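Local coordinates for protein periplasmic sensor hybrid histidine kinase (Anaeromyxobacter dehalogenans, PDB 4K0D) that probably transfers phosphate from ATP to a protein histidine in signalling, this piece being its periplasmic sensor domain, a zinc-binding helical bundle, at residues 70-74 with 133-137; 21-26 with 62-66; 26-31 with 123-128. All coordinates share one frame; numbering follows the deposited sequence. Where two conformers were deposited one is given.

Contact 1 (70-74 with 133-137); sequences PKSPE and LQQAH. With ZN (zinc ion), chain K.
A zinc site ties Glu-74 to His-137 here, beside the N-cap that starts helix 73-102. The metal takes OE1 of Glu-74 at 2.0 Å and ND1 of His-137 at 2.1 Å, and two atoms from elsewhere in the structure complete its coordination. The second carboxylate oxygen, Glu-74 OE2, stands farther from the zinc at 2.7 Å, so the carboxylate grips unevenly, and its plane is steeply inclined to the imidazole. CG of His-137 lies opposite its backbone N (chi1 166°), which places the ring beneath Ser-72 CB and its ND1 on the zinc. Ser-72 CB sits over one ring face in a CH-pi contact, 3.5 Å from the centroid and only 7° off the ring normal. The same serine grips Gln-134. Its backbone N donates to Gln-134 OE1 at 2.9 Å, in the carbonyl plane on a lone pair, and the 170° angle at the hydrogen makes this bond nearly straight. Its hydroxyl OG donates to that oxygen as well, at 3.0 Å but from well above the plane. Two donors therefore hold OE1, while Gln-134 NE2 binds Asp-138 OD1, which fixes the rotation of the amide. Ser-72 OG in turn accepts from Gly-75 N, the capping bond of the new helix. The connection between helices 46-68 and 73-102 is thus laid against helix 117-145, with Leu-133 also touching Leu-78 of helix 73-102, and Lys-71 turning back to helix 46-68, where NZ binds Phe-66 O.

Contact 2 (21-26 with 62-66); sequences AAAASL and AAARF
Helices 16-42 and 46-68, an antiparallel hairpin of the bundle, meet where Ala-22 and Leu-26 face Phe-66 and Ala-62. The local axes come within 8.7 Å at 156°, and small residues are what permit it: the CA atoms of Ala-22 and Phe-66 are 5.1 Å apart, those of Leu-26 and Ala-62 5.0 Å. Ala-62 CB lies directly on the opposing backbone, 3.8 Å from Leu-26 CA. The larger side chains flank this seam. With CG of Phe-66 turned opposite its backbone N (chi1 180°), the ring reaches the backbone and CB of Ala-23, its CE1 4.0 Å from Ala-23 CB. Leu-26 crosses it at about a right angle, CD2 resting 3.9 Å from CD2 of Phe-66, while the other branch, CD1, packs on Ala-62 and Ala-63. Beyond the pair, Phe-66 makes a cation-pi contact with Lys-71 and meets Phe-130 edge-to-face, a ring contact that joins the hairpin to helix 117-145. An alanine in place of Phe-66 would probably open a gap between Leu-26 and Ala-23 and leave Lys-71 without its cation-pi partner. Polar groups are handled by a bridging water, which donates to Ala-22 O at 2.6 Å and to Ala-62 O at 2.7 Å. Both carbonyls already accept a helical N-H, from Leu-26 and Phe-66 respectively, so the water uses their remaining accepting capacity to link the two backbones. On the more open flank Arg-65 bends across, the edge of its guanidinium against Ser-25 CB, with Ala-22 CB on one face, offset toward the rim. The arrangement is that of an up-and-down four-helix bundle.

Contact 3 (26-31 with 123-128); sequences LESAVL and LLSLLR
The carbonyl oxygen of Glu-27 receives two backbone N-H groups, from Leu-31 N at 3.1 Å and weakly from Val-30 N at 3.3 Å, and Leu-124 CD2 rests against it from the facing helix at 3.8 Å. Apolar branches make up most of the remaining interface. Val-30 divides its methyls between two leucines: with CG1 set opposite the backbone N (chi1 165°), that methyl lies 4.0 Å from Leu-124 CD2, while CG2 reaches Leu-123 CD2 at 4.1 Å. The Val-30 and Leu-124 side chains run alongside each other, pointing in opposite directions. The other branch of Leu-124, CD1, meets CD2 of Leu-31 at 4.2 Å, the two side chains crossing at about a right angle. This is the inner seam between the first and last long helices of the four-helix bundle, 16-42 and 117-145, which run antiparallel at 169° with local axes 10.3 Å apart, a spacing filled by branched side chains. One helical turn along, Leu-127 CD1 touches Leu-26 CG at 3.8 Å, and Ile-82 of helix 73-102 packs on Leu-127 too. The Glu-27 carboxylate extends past Leu-127 CB to the aliphatic part of Arg-128, but both residues were modelled in two conformers, so this approach is only tentative, and their charged atoms do not touch. Leu-31 packs on Leu-146, and Arg-128 on Gln-135, of the second subunit.

Contact 3 is the most buried of the three, its centre about 4 Å from that of the chain, and it is held mainly by branched apolar side chains. Contact 2, about 6 Å out, shares Leu-26 and helix 16-42 with it; the two touch through Ala-62 CB and Ala-29 CB, 3.8 Å apart, yet contact 2 adds a water bridge and an arginine at its edge. Contact 1 lies toward one end, about 17 Å from the centre, and relies mainly on metal coordination and hydrogen bonding, with less apolar packing. It uses helix 117-145, as contact 3 does, and touches contact 2 through Lys-71.

Contact 1 (70-74 with 133-137)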
loop_
_atom_site.group_PDB
_atom_site.type_symbol
_atom_site.label_atom_id
_atom_site.label_comp_id
_atom_site.label_asym_id
_atom_site.label_seq_id
_atom_site.Cartn_x
_atom_site.Cartn_y
_atom_site.Cartn_z
ATOM N N PRO B 70 -11.062 -8.006 5.084
ATOM C CA PRO B 70 -10.750 -8.690 6.351
ATOM C C PRO B 70 -9.376 -8.247 6.854
ATOM O O PRO B 70 -8.521 -7.858 6.057
ATOM C CB PRO B 70 -10.741 -10.185 5.986
ATOM C CG PRO B 70 -10.478 -10.232 4.501
ATOM C CD PRO B 70 -11.103 -8.938 3.937
ATOM N N LYS B 71 -9.177 -8.262 8.166
ATOM C CA LYS B 71 -7.913 -7.851 8.736
ATOM C C LYS B 71 -7.442 -8.964 9.690
ATOM O O LYS B 71 -8.203 -9.832 10.079
ATOM C CB LYS B 71 -8.031 -6.516 9.445
ATOM C CG LYS B 71 -8.526 -5.417 8.460
ATOM C CD LYS B 71 -9.042 -4.186 9.180
ATOM C CE LYS B 71 -9.709 -3.187 8.204
ATOM N NZ LYS B 71 -10.981 -3.695 7.710
ATOM N N SER B 72 -6.160 -8.959 9.986
ATOM C CA SER B 72 -5.610 -9.910 10.914
ATOM C C SER B 72 -6.181 -9.598 12.310
ATOM O O SER B 72 -6.714 -8.527 12.546
ATOM C CB SER B 72 -4.102 -9.722 10.912
ATOM O OG SER B 72 -3.812 -8.482 11.541
ATOM N N PRO B 73 -6.029 -10.514 13.266
ATOM C CA PRO B 73 -6.601 -10.214 14.597
ATOM C C PRO B 73 -5.966 -9.029 15.329
ATOM O O PRO B 73 -6.644 -8.249 15.994
ATOM C CB PRO B 73 -6.432 -11.545 15.334
ATOM C CG PRO B 73 -6.354 -12.614 14.166
ATOM C CD PRO B 73 -5.520 -11.901 13.157
ATOM N N GLU B 74 -4.666 -8.866 15.156
ATOM C CA GLU B 74 -3.934 -7.720 15.683
ATOM C C GLU B 74 -4.490 -6.402 15.155
ATOM O O GLU B 74 -4.582 -5.377 15.876
ATOM C CB GLU B 74 -2.474 -7.836 15.231
ATOM C CG GLU B 74 -1.855 -9.203 15.481
ATOM C CD GLU B 74 -1.856 -10.164 14.296
ATOM O OE1 GLU B 74 -0.742 -10.467 13.813
ATOM O OE2 GLU B 74 -2.929 -10.675 13.901
ATOM N N LEU B 133 1.672 -3.686 11.834
ATOM C CA LEU B 133 1.301 -4.968 12.377
ATOM C C LEU B 133 0.810 -5.903 11.276
ATOM O O LEU B 133 1.154 -7.068 11.238
ATOM C CB LEU B 133 0.183 -4.826 13.404
ATOM C CG LEU B 133 0.283 -3.777 14.504
ATOM C CD1 LEU B 133 -0.935 -3.974 15.415
ATOM C CD2 LEU B 133 1.599 -3.848 15.290
ATOM N N GLN B 134 -0.042 -5.406 10.391
ATOM C CA GLN B 134 -0.634 -6.262 9.334
ATOM C C GLN B 134 0.446 -6.781 8.415
ATOM O O GLN B 134 0.412 -7.933 7.939
ATOM C CB GLN B 134 -1.640 -5.432 8.514
ATOM C CG GLN B 134 -2.452 -6.271 7.486
ATOM C CD GLN B 134 -3.337 -7.331 8.112
ATOM O OE1 GLN B 134 -4.167 -7.049 8.981
ATOM N NE2 GLN B 134 -3.199 -8.575 7.622
ATOM N N GLN B 135 1.430 -5.940 8.162
ATOM C CA GLN B 135 2.553 -6.348 7.364
ATOM C C GLN B 135 3.316 -7.520 8.031
ATOM O O GLN B 135 3.637 -8.546 7.392
ATOM C CB GLN B 135 3.475 -5.154 7.190
ATOM C CG GLN B 135 4.747 -5.552 6.534
ATOM C CD GLN B 135 5.609 -4.399 6.152
ATOM O OE1 GLN B 135 5.386 -3.720 5.125
ATOM N NE2 GLN B 135 6.631 -4.162 6.966
ATOM N N ALA B 136 3.548 -7.400 9.333
ATOM C CA ALA B 136 4.275 -8.450 10.053
ATOM C C ALA B 136 3.442 -9.693 9.993
ATOM O O ALA B 136 3.969 -10.784 9.754
ATOM C CB ALA B 136 4.547 -8.030 11.480
ATOM N N HIS B 137 2.126 -9.562 10.127
ATOM C CA HIS B 137 1.288 -10.750 10.075
ATOM C C HIS B 137 1.263 -11.365 8.667
ATOM O O HIS B 137 1.383 -12.557 8.525
ATOM C CB HIS B 137 -0.110 -10.459 10.590
ATOM C CG HIS B 137 -1.119 -11.526 10.265
ATOM N ND1 HIS B 137 -1.666 -12.361 11.218
ATOM C CD2 HIS B 137 -1.734 -11.843 9.102
ATOM C CE1 HIS B 137 -2.559 -13.155 10.655
ATOM N NE2 HIS B 137 -2.619 -12.861 9.368
HETATM ZN ZN ZN K . -0.948 -12.393 13.189
#

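Contact 2 (21-26 with 62-66)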
loop_
_atom_site.group_PDB
_atom_site.type_symbol
_atom_site.label_atom_id
_atom_site.label_comp_id
_atom_site.label_asym_id
_atom_site.label_seq_id
_atom_site.Cartn_x
_atom_site.Cartn_y
_atom_site.Cartn_z
ATOM N N ALA B 21 -3.456 -1.289 -0.004
ATOM C CA ALA B 21 -3.812 -0.177 -0.852
ATOM C C ALA B 21 -4.884 0.628 -0.149
ATOM O O ALA B 21 -4.860 1.848 -0.175
ATOM C CB ALA B 21 -4.293 -0.656 -2.239
ATOM N N ALA B 22 -5.819 -0.065 0.484
ATOM C CA ALA B 22 -6.942 0.579 1.122
ATOM C C ALA B 22 -6.517 1.350 2.396
ATOM O O ALA B 22 -7.112 2.353 2.762
ATOM C CB ALA B 22 -8.022 -0.462 1.453
ATOM N N ALA B 23 -5.471 0.866 3.046
ATOM C CA ALA B 23 -4.868 1.525 4.160
ATOM C C ALA B 23 -4.163 2.824 3.700
ATOM O O ALA B 23 -4.379 3.898 4.291
ATOM C CB ALA B 23 -3.873 0.594 4.851
ATOM N N ALA B 24 -3.336 2.728 2.659
ATOM C CA ALA B 24 -2.651 3.928 2.154
ATOM C C ALA B 24 -3.666 4.943 1.688
ATOM O O ALA B 24 -3.508 6.159 1.892
ATOM C CB ALA B 24 -1.703 3.589 1.021
ATOM N N SER B 25 -4.708 4.456 1.039
ATOM C CA SER B 25 -5.703 5.335 0.459
ATOM C C SER B 25 -6.484 6.093 1.524
ATOM O O SER B 25 -6.847 7.253 1.312
ATOM C CB SER B 25 -6.682 4.526 -0.367
ATOM O OG SER B 25 -6.471 4.839 -1.718
ATOM N N LEU B 26 -6.720 5.451 2.669
ATOM C CA LEU B 26 -7.410 6.108 3.754
ATOM C C LEU B 26 -6.451 7.148 4.381
ATOM O O LEU B 26 -6.825 8.293 4.595
ATOM C CB LEU B 26 -7.867 5.087 4.790
ATOM C CG LEU B 26 -8.490 5.616 6.104
ATOM C CD1 LEU B 26 -9.754 6.575 5.882
ATOM C CD2 LEU B 26 -8.952 4.414 6.947
ATOM N N ALA B 62 -12.988 6.069 1.105
ATOM C CA ALA B 62 -11.785 5.351 1.533
ATOM C C ALA B 62 -12.042 4.592 2.827
ATOM O O ALA B 62 -11.486 3.500 3.052
ATOM C CB ALA B 62 -10.619 6.304 1.741
ATOM N N ALA B 63 -12.820 5.180 3.722
ATOM C CA ALA B 63 -13.075 4.488 4.966
ATOM C C ALA B 63 -13.877 3.245 4.669
ATOM O O ALA B 63 -13.591 2.175 5.239
ATOM C CB ALA B 63 -13.818 5.387 5.959
ATOM N N ALA B 64 -14.829 3.360 3.736
ATOM C CA ALA B 64 -15.725 2.253 3.442
ATOM C C ALA B 64 -14.921 1.131 2.794
ATOM O O ALA B 64 -15.056 -0.024 3.212
ATOM C CB ALA B 64 -16.916 2.699 2.574
ATOM N N ARG B 65 -14.019 1.444 1.854
ATOM C CA ARG B 65 -13.171 0.384 1.274
ATOM C C ARG B 65 -12.324 -0.287 2.332
ATOM O O ARG B 65 -12.113 -1.482 2.289
ATOM C CB ARG B 65 -12.254 0.922 0.190
ATOM C CG ARG B 65 -13.015 1.405 -1.061
ATOM C CD ARG B 65 -12.082 2.222 -1.967
ATOM N NE ARG B 65 -10.803 1.537 -2.277
ATOM C CZ ARG B 65 -9.592 2.042 -2.017
ATOM N NH1 ARG B 65 -9.506 3.235 -1.448
ATOM N NH2 ARG B 65 -8.469 1.372 -2.349
ATOM N N PHE B 66 -11.795 0.484 3.269
ATOM C CA PHE B 66 -10.944 -0.088 4.275
ATOM C C PHE B 66 -11.712 -0.939 5.262
ATOM O O PHE B 66 -11.230 -1.984 5.668
ATOM C CB PHE B 66 -10.235 1.005 5.038
ATOM C CG PHE B 66 -9.326 0.499 6.117
ATOM C CD1 PHE B 66 -8.097 -0.033 5.789
ATOM C CD2 PHE B 66 -9.673 0.638 7.457
ATOM C CE1 PHE B 66 -7.229 -0.450 6.801
ATOM C CE2 PHE B 66 -8.831 0.246 8.457
ATOM C CZ PHE B 66 -7.616 -0.309 8.137
HETATM O O HOH W 1 -9.353 2.904 1.506
#

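Contact 3 (26-31 with 123-128)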
loop_
_atom_site.group_PDB
_atom_site.type_symbol
_atom_site.label_atom_id
_atom_site.label_comp_id
_atom_site.label_asym_id
_atom_site.label_seq_id
_atom_site.Cartn_x
_atom_site.Cartn_y
_atom_site.Cartn_z
ATOM N N LEU B 26 -6.720 5.451 2.669
ATOM C CA LEU B 26 -7.410 6.108 3.754
ATOM C C LEU B 26 -6.451 7.148 4.381
ATOM O O LEU B 26 -6.825 8.293 4.595
ATOM C CB LEU B 26 -7.867 5.087 4.790
ATOM C CG LEU B 26 -8.490 5.616 6.104
ATOM C CD1 LEU B 26 -9.754 6.575 5.882
ATOM C CD2 LEU B 26 -8.952 4.414 6.947
ATOM N N GLU B 27 -5.219 6.724 4.655
ATOM C CA GLU B 27 -4.134 7.647 5.028
ATOM C C GLU B 27 -4.182 8.922 4.147
ATOM O O GLU B 27 -4.228 10.035 4.659
ATOM C CB GLU B 27 -2.746 6.949 4.967
ATOM C CG GLU B 27 -2.409 6.074 6.223
ATOM C CD GLU B 27 -1.277 5.004 6.052
ATOM O OE1 GLU B 27 -0.534 5.021 5.048
ATOM O OE2 GLU B 27 -1.148 4.116 6.946
ATOM N N SER B 28 -4.158 8.747 2.835
ATOM C CA SER B 28 -4.225 9.873 1.858
ATOM C C SER B 28 -5.544 10.724 1.936
ATOM O O SER B 28 -5.516 11.988 1.936
ATOM C CB SER B 28 -3.994 9.306 0.471
ATOM O OG SER B 28 -3.514 10.256 -0.443
ATOM N N ALA B 29 -6.684 10.078 2.119
ATOM C CA ALA B 29 -7.968 10.808 2.164
ATOM C C ALA B 29 -7.951 11.707 3.411
ATOM O O ALA B 29 -8.527 12.787 3.468
ATOM C CB ALA B 29 -9.159 9.794 2.208
ATOM N N VAL B 30 -7.313 11.232 4.460
ATOM C CA VAL B 30 -7.292 11.959 5.690
ATOM C C VAL B 30 -6.391 13.172 5.515
ATOM O O VAL B 30 -6.798 14.295 5.856
ATOM C CB VAL B 30 -6.820 11.068 6.886
ATOM C CG1 VAL B 30 -6.458 11.898 8.088
ATOM C CG2 VAL B 30 -7.895 10.124 7.232
ATOM N N LEU B 31 -5.208 12.970 4.927
ATOM C CA LEU B 31 -4.339 14.101 4.617
ATOM C C LEU B 31 -5.089 15.093 3.775
ATOM O O LEU B 31 -4.993 16.289 3.990
ATOM C CB LEU B 31 -3.120 13.677 3.826
ATOM C CG LEU B 31 -2.062 13.032 4.723
ATOM C CD1 LEU B 31 -0.979 12.320 3.951
ATOM C CD2 LEU B 31 -1.436 14.091 5.620
ATOM N N LEU B 123 -5.214 9.708 14.188
ATOM C CA LEU B 123 -5.762 8.771 13.225
ATOM C C LEU B 123 -4.640 8.246 12.348
ATOM O O LEU B 123 -4.572 7.054 12.042
ATOM C CB LEU B 123 -6.804 9.492 12.392
ATOM C CG LEU B 123 -7.644 8.663 11.461
ATOM C CD1 LEU B 123 -8.002 7.293 11.996
ATOM C CD2 LEU B 123 -8.906 9.492 11.201
ATOM N N LEU B 124 -3.741 9.122 11.920
ATOM C CA LEU B 124 -2.708 8.638 11.025
ATOM C C LEU B 124 -1.758 7.722 11.772
ATOM O O LEU B 124 -1.220 6.785 11.203
ATOM C CB LEU B 124 -1.920 9.763 10.455
ATOM C CG LEU B 124 -2.729 10.628 9.493
ATOM C CD1 LEU B 124 -1.889 11.846 9.093
ATOM C CD2 LEU B 124 -3.144 9.747 8.278
ATOM N N SER B 125 -1.552 8.016 13.051
ATOM C CA SER B 125 -0.652 7.208 13.845
ATOM C C SER B 125 -1.224 5.783 13.944
ATOM O O SER B 125 -0.509 4.796 13.712
ATOM C CB SER B 125 -0.459 7.810 15.226
ATOM O OG SER B 125 0.101 6.842 16.111
ATOM N N LEU B 126 -2.492 5.676 14.353
ATOM C CA LEU B 126 -3.171 4.418 14.373
ATOM C C LEU B 126 -3.022 3.695 13.046
ATOM O O LEU B 126 -2.715 2.508 12.999
ATOM C CB LEU B 126 -4.651 4.611 14.620
ATOM C CG LEU B 126 -5.032 4.938 16.041
ATOM C CD1 LEU B 126 -6.554 5.166 16.123
ATOM C CD2 LEU B 126 -4.611 3.813 16.969
ATOM N N LEU B 127 -3.260 4.398 11.959
ATOM C CA LEU B 127 -3.268 3.728 10.675
ATOM C C LEU B 127 -1.916 3.152 10.393
ATOM O O LEU B 127 -1.806 2.007 9.909
ATOM C CB LEU B 127 -3.607 4.680 9.537
ATOM C CG LEU B 127 -5.091 4.615 9.232
ATOM C CD1 LEU B 127 -5.470 5.851 8.433
ATOM C CD2 LEU B 127 -5.430 3.343 8.464
ATOM N N ARG B 128 -0.870 3.916 10.678
ATOM C CA ARG B 128 0.466 3.441 10.387
ATOM C C ARG B 128 0.841 2.271 11.322
ATOM O O ARG B 128 1.553 1.334 10.933
ATOM C CB ARG B 128 1.465 4.588 10.465
ATOM C CG ARG B 128 1.479 5.456 9.212
ATOM C CD ARG B 128 1.948 6.878 9.486
ATOM N NE ARG B 128 1.713 7.740 8.325
ATOM C CZ ARG B 128 1.819 9.067 8.342
ATOM N NH1 ARG B 128 2.164 9.698 9.468
ATOM N NH2 ARG B 128 1.579 9.770 7.235
#